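Local coordinates for AT5g51720/MIO24_14 (Arabidopsis thaliana, PDB 3S2R), which acts as an iron-sulfur transfer protein of the CDGSH family, a homodimer binding one [2Fe-2S] cluster per subunit, with roles in iron metabolism and reactive oxygen homeostasis, at the interface of chains A and B. Numbering follows the deposited sequence. Chains: chain A/B, AT5g51720/MIO24_14.

The interface of chains A and B. Residues chain A 20-22, 27, 52; chain B 21, 67, 73-75.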
loop_
_atom_site.group_PDB
_atom_site.type_symbol
_atom_site.label_atom_id
_atom_site.label_comp_id
_atom_site.label_asym_id
_atom_site.label_seq_id
_atom_site.Cartn_x
_atom_site.Cartn_y
_atom_site.Cartn_z
ATOM N N GLY A 20 0.394 -3.655 -13.396
ATOM C CA GLY A 20 0.578 -2.298 -12.799
ATOM C C GLY A 20 -0.254 -2.189 -11.553
ATOM O O GLY A 20 -1.198 -2.950 -11.368
ATOM N N ILE A 21 0.126 -1.285 -10.660
ATOM C CA ILE A 21 -0.605 -1.083 -9.424
ATOM C C ILE A 21 -1.224 0.292 -9.363
ATOM O O ILE A 21 -2.325 0.438 -8.873
ATOM C CB ILE A 21 0.369 -1.270 -8.230
ATOM C CG1 ILE A 21 0.688 -2.769 -8.135
ATOM C CG2 ILE A 21 -0.163 -0.689 -6.931
ATOM C CD1 ILE A 21 1.861 -3.080 -7.258
ATOM N N ASN A 22 -0.504 1.310 -9.818
ATOM C CA ASN A 22 -0.974 2.672 -9.699
ATOM C C ASN A 22 -1.430 3.169 -11.065
ATOM O O ASN A 22 -0.594 3.481 -11.916
ATOM C CB ASN A 22 0.167 3.553 -9.189
ATOM C CG ASN A 22 -0.133 5.048 -9.350
ATOM O OD1 ASN A 22 -1.301 5.458 -9.343
ATOM N ND2 ASN A 22 0.930 5.878 -9.477
ATOM N N LYS A 27 2.341 10.576 -12.172
ATOM C CA LYS A 27 3.155 9.880 -13.164
ATOM C C LYS A 27 4.397 10.667 -13.597
ATOM O O LYS A 27 5.294 10.105 -14.235
ATOM C CB LYS A 27 2.313 9.460 -14.381
ATOM C CG LYS A 27 1.289 8.348 -14.023
ATOM C CD LYS A 27 1.967 7.038 -13.627
ATOM C CE LYS A 27 0.995 5.996 -13.175
ATOM N NZ LYS A 27 1.657 4.765 -12.717
ATOM N N TRP A 52 -3.732 3.101 -4.193
ATOM C CA TRP A 52 -3.461 4.029 -5.294
ATOM C C TRP A 52 -4.731 4.459 -6.050
ATOM O O TRP A 52 -4.627 4.891 -7.208
ATOM C CB TRP A 52 -2.398 3.447 -6.263
ATOM C CG TRP A 52 -1.144 3.194 -5.516
ATOM C CD1 TRP A 52 -0.850 2.085 -4.788
ATOM C CD2 TRP A 52 -0.026 4.095 -5.382
ATOM N NE1 TRP A 52 0.381 2.248 -4.189
ATOM C CE2 TRP A 52 0.906 3.465 -4.539
ATOM C CE3 TRP A 52 0.280 5.361 -5.888
ATOM C CZ2 TRP A 52 2.120 4.089 -4.174
ATOM C CZ3 TRP A 52 1.503 5.940 -5.581
ATOM C CH2 TRP A 52 2.398 5.307 -4.720
ATOM N N ILE B 21 -4.478 -5.826 -7.193
ATOM C CA ILE B 21 -3.100 -5.352 -7.036
ATOM C C ILE B 21 -2.293 -6.142 -6.001
ATOM O O ILE B 21 -1.071 -5.923 -5.890
ATOM C CB ILE B 21 -3.023 -3.884 -6.664
ATOM C CG1 ILE B 21 -3.649 -3.621 -5.294
ATOM C CG2 ILE B 21 -3.658 -3.020 -7.724
ATOM C CD1 ILE B 21 -3.386 -2.183 -4.713
ATOM N N HIS B 67 9.376 -4.020 -8.873
ATOM C CA HIS B 67 8.035 -3.934 -9.474
ATOM C C HIS B 67 7.914 -2.833 -10.528
ATOM O O HIS B 67 7.353 -3.058 -11.611
ATOM C CB HIS B 67 6.965 -3.705 -8.393
ATOM C CG HIS B 67 5.658 -3.252 -8.962
ATOM N ND1 HIS B 67 4.751 -4.115 -9.542
ATOM C CD2 HIS B 67 5.161 -2.007 -9.145
ATOM C CE1 HIS B 67 3.741 -3.423 -10.028
ATOM N NE2 HIS B 67 3.964 -2.140 -9.797
ATOM N N ASP B 73 5.759 1.083 -13.775
ATOM C CA ASP B 73 4.983 1.737 -12.711
ATOM C C ASP B 73 5.893 2.680 -11.941
ATOM O O ASP B 73 7.090 2.741 -12.191
ATOM C CB ASP B 73 4.375 0.688 -11.800
ATOM C CG ASP B 73 3.028 1.104 -11.236
ATOM O OD1 ASP B 73 2.608 2.265 -11.406
ATOM O OD2 ASP B 73 2.384 0.231 -10.643
ATOM N N ASN B 74 5.322 3.394 -10.977
ATOM C CA ASN B 74 6.056 4.412 -10.228
ATOM C C ASN B 74 5.662 4.441 -8.751
ATOM O O ASN B 74 5.659 5.518 -8.118
ATOM C CB ASN B 74 5.849 5.784 -10.857
ATOM C CG ASN B 74 4.436 6.271 -10.705
ATOM O OD1 ASN B 74 3.498 5.460 -10.570
ATOM N ND2 ASN B 74 4.252 7.593 -10.663
ATOM N N VAL B 75 5.394 3.282 -8.149
ATOM C CA VAL B 75 4.947 3.258 -6.758
ATOM C C VAL B 75 6.149 3.325 -5.826
ATOM O O VAL B 75 7.287 3.077 -6.211
ATOM C CB VAL B 75 4.071 2.034 -6.408
ATOM C CG1 VAL B 75 2.767 2.078 -7.214
ATOM C CG2 VAL B 75 4.821 0.754 -6.656
#
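B:Asp73 reaches into the backbone of A:Ile21 and A:Asn22, and this piece of the two-fold NEET homodimer interface illustrates how one carboxylate can join two subunits by dividing its oxygens between different partners. Its OD2 accepts the amide N of A:Ile21 at 2.7 Å, from the syn side but 31° out of the carboxylate plane, and takes the next amide, N of A:Asn22, on its syn lone pair. The other oxygen, OD1, forms a salt bridge 3.0 Å from NZ of A:Lys27. An alanine in place of B:Asp73 would probably leave both backbone amides without their acceptor, the lysine amine without its opposite charge, and the imidazole of B:His67 without the acceptor that fixes its rotation. Beside the salt bridge, the carboxamides of A:Asn22 and B:Asn74 meet tip to tip with planes only 8° apart, ND2 of A:Asn22 giving a bent bond of 2.8 Å to OD1 of B:Asn74. The same OD1 also receives NZ of A:Lys27, which stands above its carbonyl plane. Apolar groups flank the polar centre: a chi1 of -64°, CG1 anti to the carbonyl carbon, turns this methyl of B:Val75 over one face of the A:Trp52 indole, 3.5 Å from CE2, while CD1 of A:Ile21 caps a face of the B:His67 imidazole, 3.4 Å from CE1. Further out, each side braces its own charged group. NZ of A:Lys27 is tied back to the backbone O of A:Asn22 at 2.7 Å, and B:His67, on helix 63-71, steadies the aspartate through an almost straight bond: its NE2 donates in the ring plane to the anti lone pair of B:Asp73 OD2, 3.0 Å away.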